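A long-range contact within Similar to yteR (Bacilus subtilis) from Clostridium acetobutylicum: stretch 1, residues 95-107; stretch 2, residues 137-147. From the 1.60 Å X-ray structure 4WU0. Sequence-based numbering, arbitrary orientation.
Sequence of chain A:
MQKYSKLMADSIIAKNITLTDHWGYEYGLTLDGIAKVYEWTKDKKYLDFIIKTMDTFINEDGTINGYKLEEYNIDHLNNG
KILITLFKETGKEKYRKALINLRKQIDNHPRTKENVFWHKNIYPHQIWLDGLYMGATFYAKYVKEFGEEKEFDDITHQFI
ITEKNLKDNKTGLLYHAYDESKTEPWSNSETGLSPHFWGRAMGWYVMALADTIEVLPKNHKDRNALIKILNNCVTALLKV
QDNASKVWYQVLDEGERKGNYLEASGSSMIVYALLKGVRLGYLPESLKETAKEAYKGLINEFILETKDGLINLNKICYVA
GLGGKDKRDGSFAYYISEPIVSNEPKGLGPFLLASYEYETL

Stretch 1, residues 95-107: YRKALINLRKQID
Stretch 2 137-147: TFYAKYVKEFG

Both stretches are helical. Residues 95-107 lie within a helix that begins earlier and continues later in the chain, with phi/psi near -64/-40 through Leu-102; the second helix enters from earlier in the chain and carries Phe-138, Tyr-139 and Tyr-142. The axes approach to 11.2 Å, and their N-to-C directions make an angle of 122° (signed crossing angle -122°), oblique but nearer antiparallel than parallel. The register is set by Arg-103 CA and Tyr-139 CA, 7.7 Å apart. Together the stretches bury 543 Å², nearly all of it at Arg-96, Leu-99, Leu-102, Arg-103 and Ile-106 and at Phe-138, Tyr-139, Tyr-142 and Phe-146.

Tyr-142 is the central knob. Its CA-to-CB bond points toward the first helix, and chi1 -173° (t) with chi2 -84° sends the ring among Arg-96, Leu-99, Ile-100 and Arg-103. Arg-103 CB lies over one ring face, 4.0 Å from the centroid and 28° off the normal, a CH-pi contact; the closest pair is Arg-103 CB to Tyr-142 CZ, 3.6 Å. Leu-99 CB approaches Tyr-142 CE2 at 4.1 Å. At the tip, Arg-96 NH1 donates a hydrogen bond to Tyr-142 OH (3.0 Å), nearly linear at 169°. A water lies 2.5 Å from Tyr-142 OH and accepts a weak hydrogen bond from Arg-96 NH2 at 3.5 Å.

The CA-to-CB bond of Arg-96 points sideways to the second helix, yet the end of the side chain comes nearer. With chi1 180° (t), chi2 70° (p), chi3 -178° (t) and chi4 109°, the guanidinium lies flat on the Phe-146 ring: centres 3.7 Å apart, planes at 13°. Arg-96 CZ is 3.7 Å from the Phe-146 centroid and 22° off its normal, which satisfies cation-pi geometry. Because Tyr-142 OH lies near the guanidinium plane, the same group can stack by its face and donate from its edge. Phe-146, at phi/psi -133/-13, points its CA-to-CB bond toward the first helix; chi1 -53° (m) and chi2 -72° orient the ring, whose CE2 also meets Leu-99 CD1 at 4.0 Å.

Leu-99 (chi1 -80°, m; chi2 162°, t) also reaches Phe-138, CD2 to CE1 3.9 Å, near the plane of that ring. Phe-138 (chi1 158°, t; chi2 69°) receives Leu-102 CB at 4.2 Å from its CZ and Ile-106 CD1 at 4.2 Å from its CE2. Ile-106 (chi1 -70°, m; chi2 167°, t) places CD1 over the Tyr-139 ring face, 4.0 Å from the centroid and 26° off the normal, and 3.7 Å from Tyr-139 CG.

The CA-to-CB bond of Tyr-139 (chi1 -172°, t; chi2 15°) points sideways to the first helix, but its hydroxyl comes over a face of the Arg-103 guanidinium, Tyr-139 OH to Arg-103 NH2 3.6 Å. Arg-103 (chi1 172°, t; chi2 65°, p; chi3 178°, t; chi4 80°) also forms a salt bridge within its helix, Arg-103 NH1 to Asp-107 OD1 2.8 Å, whose hydrogen bond is weak at 128°.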

# COMPACT_ATOMS: atom_id res chain seq x y z
N TYR A 95 21.32 -0.10 9.14
CA TYR A 95 19.97 -0.45 8.73
C TYR A 95 19.28 -1.26 9.82
O TYR A 95 18.10 -1.08 10.10
CB TYR A 95 19.98 -1.25 7.42
CG TYR A 95 20.55 -0.51 6.24
CD1 TYR A 95 20.15 0.79 5.95
CD2 TYR A 95 21.49 -1.10 5.42
CE1 TYR A 95 20.67 1.47 4.87
CE2 TYR A 95 22.01 -0.43 4.33
CZ TYR A 95 21.61 0.85 4.06
OH TYR A 95 22.15 1.51 2.96
N ARG A 96 20.02 -2.19 10.41
CA ARG A 96 19.48 -2.99 11.50
C ARG A 96 19.14 -2.11 12.70
O ARG A 96 18.09 -2.29 13.33
CB ARG A 96 20.45 -4.09 11.90
CG ARG A 96 19.95 -4.97 13.02
CD ARG A 96 18.82 -5.86 12.58
NE ARG A 96 18.33 -6.67 13.70
CZ ARG A 96 17.16 -6.50 14.31
NH1 ARG A 96 16.31 -5.56 13.93
NH2 ARG A 96 16.84 -7.30 15.33
N LYS A 97 20.00 -1.13 13.01
CA LYS A 97 19.73 -0.26 14.15
C LYS A 97 18.49 0.59 13.89
O LYS A 97 17.69 0.82 14.79
CB LYS A 97 20.93 0.63 14.47
CG LYS A 97 22.10 -0.11 15.07
CD LYS A 97 23.28 0.83 15.23
CE LYS A 97 24.46 0.15 15.90
NZ LYS A 97 25.68 0.99 15.73
N ALA A 98 18.34 1.06 12.66
CA ALA A 98 17.16 1.82 12.27
C ALA A 98 15.90 0.97 12.39
O ALA A 98 14.85 1.43 12.85
CB ALA A 98 17.32 2.36 10.83
N LEU A 99 16.01 -0.30 12.04
CA LEU A 99 14.90 -1.23 12.16
C LEU A 99 14.51 -1.45 13.61
O LEU A 99 13.32 -1.53 13.93
CB LEU A 99 15.25 -2.55 11.47
CG LEU A 99 15.07 -2.50 9.94
CD1 LEU A 99 15.82 -3.63 9.25
CD2 LEU A 99 13.59 -2.53 9.60
N ILE A 100 15.50 -1.54 14.49
CA ILE A 100 15.24 -1.67 15.92
C ILE A 100 14.47 -0.44 16.40
O ILE A 100 13.53 -0.56 17.20
CB ILE A 100 16.55 -1.84 16.71
CG1 ILE A 100 17.10 -3.25 16.47
CG2 ILE A 100 16.33 -1.60 18.21
CD1 ILE A 100 18.58 -3.37 16.76
N ASN A 101 14.84 0.73 15.91
CA ASN A 101 14.17 1.96 16.32
C ASN A 101 12.71 1.97 15.87
O ASN A 101 11.83 2.36 16.63
CB ASN A 101 14.91 3.20 15.81
CG ASN A 101 16.24 3.42 16.51
OD1 ASN A 101 16.41 3.05 17.68
ND2 ASN A 101 17.20 4.00 15.79
N LEU A 102 12.43 1.51 14.65
CA LEU A 102 11.06 1.45 14.19
C LEU A 102 10.27 0.41 14.96
O LEU A 102 9.12 0.65 15.32
CB LEU A 102 11.01 1.11 12.69
CG LEU A 102 11.57 2.19 11.77
CD1 LEU A 102 11.65 1.64 10.34
CD2 LEU A 102 10.74 3.48 11.80
N ARG A 103 10.87 -0.74 15.23
CA ARG A 103 10.18 -1.80 15.95
C ARG A 103 9.76 -1.34 17.34
O ARG A 103 8.73 -1.79 17.86
CB ARG A 103 11.07 -3.05 16.01
CG ARG A 103 10.55 -4.16 16.91
CD ARG A 103 9.25 -4.73 16.41
NE ARG A 103 8.80 -5.82 17.27
CZ ARG A 103 8.17 -5.64 18.43
NH1 ARG A 103 7.92 -4.41 18.88
NH2 ARG A 103 7.78 -6.68 19.15
N LYS A 104 10.56 -0.47 17.96
CA LYS A 104 10.23 0.05 19.28
C LYS A 104 8.89 0.82 19.28
O LYS A 104 8.21 0.86 20.28
CB LYS A 104 11.38 0.92 19.82
CG LYS A 104 11.15 1.56 21.17
CD LYS A 104 10.84 0.51 22.21
CE LYS A 104 10.74 1.09 23.62
NZ LYS A 104 10.06 0.14 24.53
N GLN A 105 8.50 1.40 18.15
CA GLN A 105 7.21 2.08 18.08
C GLN A 105 6.05 1.12 18.35
O GLN A 105 5.06 1.48 18.98
CB GLN A 105 7.02 2.72 16.71
CG GLN A 105 5.77 3.58 16.63
CD GLN A 105 5.63 4.33 15.31
OE1 GLN A 105 6.61 4.84 14.76
NE2 GLN A 105 4.40 4.39 14.81
N ILE A 106 6.19 -0.11 17.88
CA ILE A 106 5.14 -1.11 18.03
C ILE A 106 4.90 -1.46 19.48
O ILE A 106 3.78 -1.83 19.85
CB ILE A 106 5.46 -2.34 17.14
CG1 ILE A 106 5.29 -1.93 15.69
CG2 ILE A 106 4.55 -3.51 17.45
CD1 ILE A 106 5.86 -2.92 14.66
N ASP A 107 5.92 -1.32 20.32
CA ASP A 107 5.79 -1.63 21.75
C ASP A 107 4.61 -0.92 22.42
O ASP A 107 3.86 -1.55 23.17
CB ASP A 107 7.06 -1.25 22.51
CG ASP A 107 8.23 -2.14 22.16
OD1 ASP A 107 8.06 -3.10 21.40
OD2 ASP A 107 9.34 -1.90 22.69
N THR A 137 1.62 -4.92 8.01
CA THR A 137 2.41 -5.59 6.98
C THR A 137 3.93 -5.45 7.21
O THR A 137 4.69 -6.39 6.98
CB THR A 137 2.00 -5.14 5.55
OG1 THR A 137 0.61 -5.38 5.37
CG2 THR A 137 2.76 -5.86 4.46
N PHE A 138 4.38 -4.27 7.60
CA PHE A 138 5.77 -4.10 7.96
C PHE A 138 6.11 -5.02 9.14
O PHE A 138 7.15 -5.69 9.14
CB PHE A 138 6.10 -2.67 8.36
CG PHE A 138 7.33 -2.56 9.22
CD1 PHE A 138 8.58 -2.82 8.68
CD2 PHE A 138 7.26 -2.27 10.57
CE1 PHE A 138 9.74 -2.74 9.48
CE2 PHE A 138 8.40 -2.18 11.36
CZ PHE A 138 9.64 -2.42 10.80
N TYR A 139 5.22 -5.03 10.13
CA TYR A 139 5.44 -5.83 11.33
C TYR A 139 5.58 -7.30 10.94
O TYR A 139 6.46 -8.00 11.43
CB TYR A 139 4.28 -5.58 12.32
CG TYR A 139 4.42 -6.17 13.70
CD1 TYR A 139 5.65 -6.64 14.17
CD2 TYR A 139 3.33 -6.22 14.56
CE1 TYR A 139 5.75 -7.17 15.43
CE2 TYR A 139 3.44 -6.75 15.81
CZ TYR A 139 4.64 -7.22 16.24
OH TYR A 139 4.73 -7.76 17.51
N ALA A 140 4.76 -7.77 10.00
CA ALA A 140 4.89 -9.15 9.53
C ALA A 140 6.24 -9.43 8.89
O ALA A 140 6.86 -10.46 9.15
CB ALA A 140 3.76 -9.48 8.54
N LYS A 141 6.70 -8.53 8.03
CA LYS A 141 8.01 -8.70 7.41
C LYS A 141 9.11 -8.67 8.46
O LYS A 141 10.08 -9.42 8.36
CB LYS A 141 8.22 -7.65 6.32
CG LYS A 141 7.23 -7.84 5.16
CD LYS A 141 7.33 -6.76 4.12
CE LYS A 141 6.50 -7.12 2.88
NZ LYS A 141 7.07 -8.30 2.14
N TYR A 142 8.96 -7.82 9.47
CA TYR A 142 9.96 -7.73 10.52
C TYR A 142 10.01 -9.04 11.30
O TYR A 142 11.08 -9.57 11.58
CB TYR A 142 9.62 -6.57 11.46
CG TYR A 142 10.68 -6.30 12.48
CD1 TYR A 142 10.73 -7.03 13.66
CD2 TYR A 142 11.65 -5.33 12.28
CE1 TYR A 142 11.71 -6.79 14.60
CE2 TYR A 142 12.61 -5.10 13.21
CZ TYR A 142 12.66 -5.84 14.35
OH TYR A 142 13.65 -5.59 15.28
N VAL A 143 8.84 -9.56 11.65
CA VAL A 143 8.79 -10.80 12.45
C VAL A 143 9.39 -11.97 11.68
O VAL A 143 10.09 -12.80 12.26
CB VAL A 143 7.33 -11.13 12.86
CG1 VAL A 143 7.20 -12.52 13.48
CG2 VAL A 143 6.82 -10.05 13.81
N LYS A 144 9.10 -12.04 10.38
CA LYS A 144 9.67 -13.08 9.52
C LYS A 144 11.20 -13.09 9.62
O LYS A 144 11.81 -14.15 9.69
CB LYS A 144 9.25 -12.84 8.06
CG LYS A 144 9.79 -13.86 7.02
CD LYS A 144 9.23 -15.24 7.30
CE LYS A 144 9.38 -16.20 6.11
NZ LYS A 144 10.77 -16.28 5.63
N GLU A 145 11.80 -11.91 9.66
CA GLU A 145 13.25 -11.80 9.68
C GLU A 145 13.88 -11.88 11.07
O GLU A 145 14.95 -12.48 11.23
CB GLU A 145 13.67 -10.49 8.98
CG GLU A 145 15.18 -10.31 8.80
CD GLU A 145 15.81 -11.31 7.81
OE1 GLU A 145 15.09 -11.86 6.94
OE2 GLU A 145 17.04 -11.54 7.93
N PHE A 146 13.23 -11.30 12.08
CA PHE A 146 13.87 -11.08 13.37
C PHE A 146 13.05 -11.49 14.60
O PHE A 146 13.58 -11.46 15.70
CB PHE A 146 14.09 -9.58 13.60
CG PHE A 146 14.82 -8.88 12.50
CD1 PHE A 146 16.18 -9.08 12.31
CD2 PHE A 146 14.16 -7.95 11.70
CE1 PHE A 146 16.84 -8.40 11.29
CE2 PHE A 146 14.83 -7.27 10.71
CZ PHE A 146 16.16 -7.49 10.51
N GLY A 147 11.77 -11.75 14.42
CA GLY A 147 10.82 -11.64 15.53
C GLY A 147 10.54 -13.01 16.05
O GLY A 147 11.21 -13.98 15.67
O HOH W 1 13.99 -7.02 17.34